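Local structure of chitin deacetylase 1 (Bombyx mori, 5ZNT) at residues Pro2-Ser10 with Ser200-Val208; Asp169-Ser177 with Tyr184-His195. The protein hydrolyses the N-acetamido groups of N-acetyl-D-glucosamine residues in chitin, releasing acetate and leaving chitosan, as a zinc-dependent deacetylase of the carbohydrate esterase 4 family. One frame throughout, in Å; residues are numbered along the deposited sequence.

Interaction 1 (Pro2-Ser10 with Ser200-Val208)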
loop_
_atom_site.group_PDB
_atom_site.type_symbol
_atom_site.label_atom_id
_atom_site.label_comp_id
_atom_site.label_asym_id
_atom_site.label_seq_id
_atom_site.Cartn_x
_atom_site.Cartn_y
_atom_site.Cartn_z
ATOM N N PRO A 2 -8.229 -30.150 3.753
ATOM C CA PRO A 2 -6.911 -30.037 3.151
ATOM C C PRO A 2 -6.021 -29.455 4.174
ATOM O O PRO A 2 -6.277 -29.632 5.351
ATOM C CB PRO A 2 -7.118 -28.990 2.065
ATOM C CG PRO A 2 -8.035 -28.064 2.691
ATOM C CD PRO A 2 -8.977 -28.910 3.553
ATOM N N ASN A 3 -4.984 -28.780 3.720
ATOM C CA ASN A 3 -4.083 -28.145 4.622
ATOM C C ASN A 3 -4.337 -26.727 4.989
ATOM O O ASN A 3 -3.553 -25.837 4.763
ATOM C CB ASN A 3 -2.664 -28.480 4.320
ATOM C CG ASN A 3 -2.285 -29.729 5.032
ATOM O OD1 ASN A 3 -3.128 -30.604 5.198
ATOM N ND2 ASN A 3 -1.060 -29.812 5.496
ATOM N N ARG A 4 -5.484 -26.630 5.605
ATOM C CA ARG A 4 -6.022 -25.476 6.139
ATOM C C ARG A 4 -5.060 -25.022 7.190
ATOM O O ARG A 4 -4.679 -25.776 7.999
ATOM C CB ARG A 4 -7.255 -25.916 6.789
ATOM C CG ARG A 4 -8.344 -24.938 6.799
ATOM C CD ARG A 4 -9.619 -25.588 6.389
ATOM N NE ARG A 4 -10.523 -24.537 5.997
ATOM C CZ ARG A 4 -11.157 -24.468 4.849
ATOM N NH1 ARG A 4 -11.035 -25.439 3.972
ATOM N NH2 ARG A 4 -11.960 -23.452 4.605
ATOM N N ALA A 5 -4.665 -23.780 7.147
ATOM C CA ALA A 5 -3.762 -23.238 8.144
ATOM C C ALA A 5 -4.416 -23.313 9.521
ATOM O O ALA A 5 -5.626 -23.092 9.647
ATOM C CB ALA A 5 -3.389 -21.792 7.808
ATOM N N PRO A 6 -3.660 -23.639 10.560
ATOM C CA PRO A 6 -4.236 -23.746 11.893
ATOM C C PRO A 6 -4.410 -22.376 12.516
ATOM O O PRO A 6 -3.849 -21.382 12.024
ATOM C CB PRO A 6 -3.194 -24.576 12.656
ATOM C CG PRO A 6 -1.918 -24.255 11.993
ATOM C CD PRO A 6 -2.241 -24.040 10.533
ATOM N N PRO A 7 -5.167 -22.282 13.611
ATOM C CA PRO A 7 -5.247 -21.011 14.330
ATOM C C PRO A 7 -3.872 -20.619 14.834
ATOM O O PRO A 7 -3.006 -21.466 15.051
ATOM C CB PRO A 7 -6.201 -21.311 15.498
ATOM C CG PRO A 7 -6.901 -22.575 15.119
ATOM C CD PRO A 7 -5.947 -23.344 14.274
ATOM N N CYS A 8 -3.681 -19.312 14.998
ATOM C CA CYS A 8 -2.431 -18.772 15.520
ATOM C C CYS A 8 -1.931 -19.590 16.706
ATOM O O CYS A 8 -2.672 -19.847 17.656
ATOM C CB CYS A 8 -2.632 -17.318 15.953
ATOM S SG CYS A 8 -1.173 -16.621 16.771
ATOM N N ASP A 9 -0.673 -20.011 16.629
ATOM C CA ASP A 9 0.032 -20.676 17.726
ATOM C C ASP A 9 1.255 -19.825 18.056
ATOM O O ASP A 9 2.284 -19.923 17.382
ATOM C CB ASP A 9 0.431 -22.099 17.343
ATOM C CG ASP A 9 1.136 -22.838 18.474
ATOM O OD1 ASP A 9 1.241 -22.280 19.595
ATOM O OD2 ASP A 9 1.600 -23.975 18.229
ATOM N N SER A 10 1.143 -18.995 19.096
ATOM C CA SER A 10 2.217 -18.073 19.452
ATOM C C SER A 10 3.519 -18.788 19.782
ATOM O O SER A 10 4.551 -18.124 19.920
ATOM C CB SER A 10 1.800 -17.203 20.641
ATOM O OG SER A 10 0.427 -16.837 20.569
ATOM N N SER A 200 -13.071 -14.260 -2.084
ATOM C CA SER A 200 -12.427 -15.557 -1.932
ATOM C C SER A 200 -11.096 -15.322 -1.225
ATOM O O SER A 200 -10.154 -14.812 -1.835
ATOM C CB SER A 200 -12.260 -16.209 -3.311
ATOM O OG SER A 200 -11.259 -17.214 -3.340
ATOM N N CYS A 201 -11.018 -15.683 0.096
ATOM C CA CYS A 201 -9.817 -15.457 0.896
ATOM C C CYS A 201 -8.975 -16.720 0.987
ATOM O O CYS A 201 -9.489 -17.837 0.855
ATOM C CB CYS A 201 -10.184 -15.001 2.318
ATOM S SG CYS A 201 -10.903 -13.377 2.424
ATOM N N PRO A 202 -7.675 -16.583 1.239
ATOM C CA PRO A 202 -6.831 -17.768 1.414
ATOM C C PRO A 202 -7.256 -18.573 2.633
ATOM O O PRO A 202 -7.782 -18.035 3.610
ATOM C CB PRO A 202 -5.424 -17.185 1.604
ATOM C CG PRO A 202 -5.660 -15.801 2.113
ATOM C CD PRO A 202 -6.899 -15.338 1.389
ATOM N N THR A 203 -7.017 -19.878 2.564
ATOM C CA THR A 203 -7.295 -20.776 3.672
ATOM C C THR A 203 -6.094 -21.579 4.111
ATOM O O THR A 203 -6.057 -22.005 5.270
ATOM C CB THR A 203 -8.411 -21.763 3.310
ATOM O OG1 THR A 203 -8.022 -22.486 2.138
ATOM C CG2 THR A 203 -9.700 -21.042 3.060
ATOM N N ARG A 204 -5.117 -21.806 3.233
ATOM C CA ARG A 204 -3.941 -22.577 3.590
ATOM C C ARG A 204 -2.847 -21.655 4.132
ATOM O O ARG A 204 -2.992 -20.429 4.173
ATOM C CB ARG A 204 -3.451 -23.382 2.385
ATOM C CG ARG A 204 -4.501 -24.329 1.814
ATOM C CD ARG A 204 -3.896 -25.330 0.831
ATOM N NE ARG A 204 -3.352 -24.664 -0.348
ATOM C CZ ARG A 204 -4.062 -24.370 -1.437
ATOM N NH1 ARG A 204 -5.353 -24.688 -1.499
ATOM N NH2 ARG A 204 -3.481 -23.750 -2.463
ATOM N N SER A 205 -1.740 -22.261 4.555
ATOM C CA SER A 205 -0.592 -21.522 5.058
ATOM C C SER A 205 0.209 -20.955 3.894
ATOM O O SER A 205 0.522 -21.670 2.936
ATOM C CB SER A 205 0.309 -22.420 5.910
ATOM O OG SER A 205 -0.384 -22.852 7.062
ATOM N N HIS A 206 0.553 -19.673 3.994
ATOM C CA HIS A 206 1.339 -18.991 2.977
ATOM C C HIS A 206 2.345 -18.101 3.685
ATOM O O HIS A 206 1.984 -17.387 4.629
ATOM C CB HIS A 206 0.453 -18.152 2.050
ATOM C CG HIS A 206 -0.612 -18.928 1.337
ATOM N ND1 HIS A 206 -0.360 -19.688 0.213
ATOM C CD2 HIS A 206 -1.945 -19.018 1.559
ATOM C CE1 HIS A 206 -1.488 -20.227 -0.216
ATOM N NE2 HIS A 206 -2.466 -19.832 0.580
ATOM N N ALA A 207 3.599 -18.147 3.232
ATOM C CA ALA A 207 4.682 -17.356 3.820
ATOM C C ALA A 207 4.670 -15.932 3.262
ATOM O O ALA A 207 5.598 -15.489 2.583
ATOM C CB ALA A 207 6.024 -18.030 3.567
ATOM N N VAL A 208 3.590 -15.213 3.575
ATOM C CA VAL A 208 3.325 -13.879 3.043
ATOM C C VAL A 208 2.770 -13.030 4.172
ATOM O O VAL A 208 1.918 -13.488 4.940
ATOM C CB VAL A 208 2.307 -13.908 1.877
ATOM C CG1 VAL A 208 2.091 -12.497 1.317
ATOM C CG2 VAL A 208 2.759 -14.887 0.760
#
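R4 and T203 meet with the flat end of the arginine laid against the threonine: T203 CB stands 4.1 Å above the guanidinium plane of R4, over its centre, and T203 CG2 comes within 3.6 Å of R4 NH2 on that same face. The contact there is van der Waals. T203 presents its methyl because OG1 lies between the backbone N and the carbonyl carbon (chi1 57°), which leaves CG2 beside the N. Polar cohesion comes from the main chain. A5 N donates to T203 O over 2.9 Å at an N-H...O angle of 165°, nearly straight, and the N-H arrives in the carbonyl plane. The same A5 turns its methyl toward S205, two residues beyond T203, with CB 3.3 Å from S205 OG; that hydroxyl is itself hydrogen-bonded to the carbonyl of Y187. R204 runs its aliphatic part past the other chain, with CG 3.4 Å from N3 O, and its side chain also touches T159 of helix 154-163. N155 OD1, at the start of that helix, accepts from the backbone N of T203 and of R204. This is a loop-on-loop surface contact, joining the irregular start of this catalytic-domain fragment to the loop that leads into strand 209-214.

Interaction 2 (Asp169-Ser177 with Tyr184-His195)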
loop_
_atom_site.group_PDB
_atom_site.type_symbol
_atom_site.label_atom_id
_atom_site.label_comp_id
_atom_site.label_asym_id
_atom_site.label_seq_id
_atom_site.Cartn_x
_atom_site.Cartn_y
_atom_site.Cartn_z
ATOM N N ASP A 169 1.069 -8.726 0.959
ATOM C CA ASP A 169 -0.148 -8.318 0.296
ATOM C C ASP A 169 -0.849 -7.256 1.136
ATOM O O ASP A 169 -0.758 -7.255 2.368
ATOM C CB ASP A 169 -1.070 -9.517 0.101
ATOM C CG ASP A 169 -2.416 -9.116 -0.409
ATOM O OD1 ASP A 169 -2.495 -8.699 -1.582
ATOM O OD2 ASP A 169 -3.399 -9.177 0.353
ATOM N N SER A 170 -1.536 -6.333 0.459
ATOM C CA SER A 170 -2.447 -5.389 1.115
ATOM C C SER A 170 -3.710 -5.329 0.259
ATOM O O SER A 170 -4.026 -4.326 -0.388
ATOM C CB SER A 170 -1.837 -4.000 1.310
ATOM O OG SER A 170 -2.704 -3.201 2.131
ATOM N N THR A 171 -4.432 -6.437 0.248
ATOM C CA THR A 171 -5.708 -6.556 -0.449
ATOM C C THR A 171 -6.852 -6.970 0.473
ATOM O O THR A 171 -8.008 -6.652 0.190
ATOM C CB THR A 171 -5.586 -7.590 -1.580
ATOM O OG1 THR A 171 -4.434 -7.294 -2.382
ATOM C CG2 THR A 171 -6.835 -7.624 -2.440
ATOM N N ILE A 172 -6.554 -7.654 1.569
ATOM C CA ILE A 172 -7.584 -8.206 2.442
ATOM C C ILE A 172 -8.110 -7.111 3.356
ATOM O O ILE A 172 -7.334 -6.414 4.019
ATOM C CB ILE A 172 -7.021 -9.385 3.244
ATOM C CG1 ILE A 172 -6.701 -10.527 2.279
ATOM C CG2 ILE A 172 -8.029 -9.819 4.348
ATOM C CD1 ILE A 172 -5.964 -11.672 2.936
ATOM N N THR A 173 -9.425 -6.929 3.370
ATOM C CA THR A 173 -10.064 -5.940 4.228
ATOM C C THR A 173 -10.518 -6.592 5.534
ATOM O O THR A 173 -11.000 -7.727 5.534
ATOM C CB THR A 173 -11.257 -5.308 3.506
ATOM O OG1 THR A 173 -10.787 -4.591 2.339
ATOM C CG2 THR A 173 -11.949 -4.369 4.411
ATOM N N ALA A 174 -10.338 -5.881 6.654
ATOM C CA ALA A 174 -10.881 -6.348 7.923
ATOM C C ALA A 174 -12.065 -5.489 8.304
ATOM O O ALA A 174 -11.955 -4.260 8.271
ATOM C CB ALA A 174 -9.824 -6.302 9.040
ATOM N N PRO A 175 -13.209 -6.071 8.656
ATOM C CA PRO A 175 -14.364 -5.238 8.995
ATOM C C PRO A 175 -14.049 -4.327 10.170
ATOM O O PRO A 175 -13.223 -4.655 11.028
ATOM C CB PRO A 175 -15.462 -6.261 9.353
ATOM C CG PRO A 175 -14.745 -7.481 9.723
ATOM C CD PRO A 175 -13.479 -7.504 8.855
ATOM N N LEU A 176 -14.689 -3.159 10.164
ATOM C CA LEU A 176 -14.592 -2.192 11.251
ATOM C C LEU A 176 -14.702 -2.897 12.595
ATOM O O LEU A 176 -15.655 -3.645 12.842
ATOM C CB LEU A 176 -15.693 -1.147 11.106
ATOM C CG LEU A 176 -15.722 -0.085 12.208
ATOM C CD1 LEU A 176 -14.424 0.711 12.232
ATOM C CD2 LEU A 176 -16.920 0.841 12.088
ATOM N N SER A 177 -13.675 -2.710 13.419
ATOM C CA SER A 177 -13.474 -3.421 14.670
ATOM C C SER A 177 -12.835 -2.454 15.650
ATOM O O SER A 177 -12.093 -1.555 15.247
ATOM C CB SER A 177 -12.532 -4.632 14.527
ATOM O OG SER A 177 -13.069 -5.651 13.705
ATOM N N TYR A 184 -0.587 -9.210 9.950
ATOM C CA TYR A 184 -0.371 -10.589 10.355
ATOM C C TYR A 184 0.235 -11.342 9.179
ATOM O O TYR A 184 0.115 -10.918 8.026
ATOM C CB TYR A 184 -1.683 -11.234 10.848
ATOM C CG TYR A 184 -2.825 -11.153 9.864
ATOM C CD1 TYR A 184 -2.976 -12.117 8.865
ATOM C CD2 TYR A 184 -3.762 -10.126 9.936
ATOM C CE1 TYR A 184 -4.010 -12.048 7.954
ATOM C CE2 TYR A 184 -4.798 -10.040 9.022
ATOM C CZ TYR A 184 -4.913 -11.005 8.036
ATOM O OH TYR A 184 -5.939 -10.939 7.133
ATOM N N THR A 185 0.938 -12.434 9.473
ATOM C CA THR A 185 1.404 -13.297 8.395
ATOM C C THR A 185 0.352 -14.361 8.100
ATOM O O THR A 185 -0.532 -14.643 8.911
ATOM C CB THR A 185 2.749 -13.957 8.726
ATOM O OG1 THR A 185 2.594 -14.871 9.811
ATOM C CG2 THR A 185 3.782 -12.913 9.105
ATOM N N MET A 186 0.425 -14.924 6.902
ATOM C CA MET A 186 -0.585 -15.869 6.468
ATOM C C MET A 186 -0.209 -17.324 6.768
ATOM O O MET A 186 -0.846 -18.233 6.229
ATOM C CB MET A 186 -0.865 -15.699 4.968
ATOM C CG MET A 186 -1.442 -14.333 4.547
ATOM S SD MET A 186 -3.108 -14.003 5.185
ATOM C CE MET A 186 -3.805 -15.620 5.156
ATOM N N TYR A 187 0.806 -17.565 7.606
ATOM C CA TYR A 187 1.125 -18.943 7.982
ATOM C C TYR A 187 -0.022 -19.588 8.753
ATOM O O TYR A 187 -0.202 -20.811 8.705
ATOM C CB TYR A 187 2.376 -18.993 8.851
ATOM C CG TYR A 187 3.695 -18.677 8.191
ATOM C CD1 TYR A 187 4.288 -19.572 7.298
ATOM C CD2 TYR A 187 4.385 -17.506 8.511
ATOM C CE1 TYR A 187 5.520 -19.299 6.723
ATOM C CE2 TYR A 187 5.616 -17.222 7.937
ATOM C CZ TYR A 187 6.180 -18.122 7.053
ATOM O OH TYR A 187 7.404 -17.812 6.499
ATOM N N PHE A 188 -0.785 -18.783 9.480
ATOM C CA PHE A 188 -1.876 -19.223 10.332
ATOM C C PHE A 188 -3.161 -18.591 9.835
ATOM O O PHE A 188 -3.142 -17.613 9.076
ATOM C CB PHE A 188 -1.604 -18.854 11.797
ATOM C CG PHE A 188 -0.421 -19.572 12.370
ATOM C CD1 PHE A 188 0.849 -19.035 12.271
ATOM C CD2 PHE A 188 -0.571 -20.822 12.958
ATOM C CE1 PHE A 188 1.954 -19.713 12.772
ATOM C CE2 PHE A 188 0.532 -21.507 13.465
ATOM C CZ PHE A 188 1.796 -20.948 13.371
ATOM N N ARG A 189 -4.279 -19.188 10.256
ATOM C CA ARG A 189 -5.601 -18.725 9.864
ATOM C C ARG A 189 -5.751 -17.224 10.083
ATOM O O ARG A 189 -5.286 -16.681 11.087
ATOM C CB ARG A 189 -6.666 -19.472 10.674
ATOM C CG ARG A 189 -8.063 -19.322 10.155
ATOM C CD ARG A 189 -8.986 -20.321 10.865
ATOM N NE ARG A 189 -9.217 -19.946 12.257
ATOM C CZ ARG A 189 -9.645 -20.785 13.205
ATOM N NH1 ARG A 189 -9.867 -22.061 12.930
ATOM N NH2 ARG A 189 -9.835 -20.343 14.431
ATOM N N MET A 190 -6.412 -16.565 9.131
ATOM C CA MET A 190 -6.719 -15.149 9.268
ATOM C C MET A 190 -7.454 -14.905 10.580
ATOM O O MET A 190 -8.354 -15.682 10.935
ATOM C CB MET A 190 -7.605 -14.673 8.112
ATOM C CG MET A 190 -6.933 -14.685 6.755
ATOM S SD MET A 190 -8.160 -14.479 5.456
ATOM C CE MET A 190 -9.005 -13.021 6.005
ATOM N N PRO A 191 -7.139 -13.829 11.297
ATOM C CA PRO A 191 -7.804 -13.572 12.578
ATOM C C PRO A 191 -9.114 -12.814 12.436
ATOM O O PRO A 191 -9.538 -12.154 13.388
ATOM C CB PRO A 191 -6.780 -12.726 13.330
ATOM C CG PRO A 191 -6.143 -11.900 12.193
ATOM C CD PRO A 191 -6.070 -12.845 11.017
ATOM N N HIS A 192 -9.755 -12.881 11.273
ATOM C CA HIS A 192 -11.008 -12.171 11.050
ATOM C C HIS A 192 -11.709 -12.818 9.871
ATOM O O HIS A 192 -11.116 -13.603 9.133
ATOM C CB HIS A 192 -10.789 -10.679 10.786
ATOM C CG HIS A 192 -9.967 -10.407 9.564
ATOM N ND1 HIS A 192 -10.522 -10.293 8.307
ATOM C CD2 HIS A 192 -8.633 -10.237 9.409
ATOM C CE1 HIS A 192 -9.560 -10.059 7.428
ATOM N NE2 HIS A 192 -8.403 -10.028 8.068
ATOM N N ARG A 193 -12.987 -12.485 9.713
ATOM C CA ARG A 193 -13.794 -13.032 8.633
ATOM C C ARG A 193 -13.309 -12.527 7.275
ATOM O O ARG A 193 -12.794 -11.411 7.145
ATOM C CB ARG A 193 -15.261 -12.636 8.795
ATOM C CG ARG A 193 -15.963 -13.217 10.016
ATOM C CD ARG A 193 -17.467 -13.004 9.899
ATOM N NE ARG A 193 -18.146 -13.782 10.932
ATOM C CZ ARG A 193 -18.308 -13.365 12.183
ATOM N NH1 ARG A 193 -17.839 -12.176 12.540
ATOM N NH2 ARG A 193 -18.920 -14.149 13.075
ATOM N N CYS A 194 -13.500 -13.361 6.261
ATOM C CA CYS A 194 -13.355 -12.921 4.875
ATOM C C CYS A 194 -14.448 -11.905 4.576
ATOM O O CYS A 194 -15.635 -12.234 4.610
ATOM C CB CYS A 194 -13.446 -14.120 3.938
ATOM S SG CYS A 194 -12.929 -13.718 2.239
ATOM N N HIS A 195 -14.058 -10.667 4.289
ATOM C CA HIS A 195 -14.972 -9.534 4.277
ATOM C C HIS A 195 -15.104 -8.964 2.871
ATOM O O HIS A 195 -14.106 -8.793 2.160
ATOM C CB HIS A 195 -14.483 -8.453 5.254
ATOM C CG HIS A 195 -15.443 -7.318 5.450
ATOM N ND1 HIS A 195 -16.671 -7.473 6.058
ATOM C CD2 HIS A 195 -15.345 -6.004 5.127
ATOM C CE1 HIS A 195 -17.290 -6.305 6.094
ATOM N NE2 HIS A 195 -16.506 -5.397 5.537
HETATM O O HOH W 1 -11.387 -8.758 1.729
HETATM O O HOH W 2 -11.331 -10.092 4.323
#
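H192 and H195 each take an aliphatic group, A174 CB and P175 CB, over a ring face, yet no direct hydrogen bond joins the segments. A174 CB sits 4.0 Å from the centroid of the H192 ring and only 1° off its normal, an almost perfectly centred CH-pi contact. I172 reaches the same ring at its edge, with CG2 3.4 Å from H192 CE1. The imidazole is fixed at both nitrogens: NE2 shares a hydrogen bond of 2.8 Å with Y184 OH, while ND1 donates to R193 O, which lies 21° out of the ring plane. At H195, P175 CB is displaced toward the rim of the ring, and T173 CG2 stands at the edge. A chi1 of -173° carries the H195 ring alongside P175, the two side chains running past each other in opposite directions, and H195 NE2 bonds to E215. Water supplies the backbone link: one molecule accepts from T173 N and donates to H195 O; a second donates to T173 O at 2.7 Å and accepts from H195 N. Strands 173-174 and 184-185 both pair with strand 209-214, the first parallel and the second antiparallel, while I172 also touches F158 of helix 154-163.

Interaction 2 is the deeper contact, partly buried, its centre about 15 Å from that of the chain, against about 22 Å for the surface contact of interaction 1; their own centres are 11 Å apart. Segment 184-195 belongs to interaction 2 but touches both segments of interaction 1: C194 is disulfide-bonded to C201, Y187 O probably accepts a hydrogen bond from S205 OG, and Y187 and F188 pack on A207 and P7. The chemistry differs too: histidine faces, apolar side chains and bridging waters hold interaction 2, while interaction 1 relies on one direct main-chain hydrogen bond, a guanidinium face laid on a threonine, and the aliphatic part of an arginine. Zinc lies about 13 Å from the side chain of T173; interaction 1 lies away from the known sites.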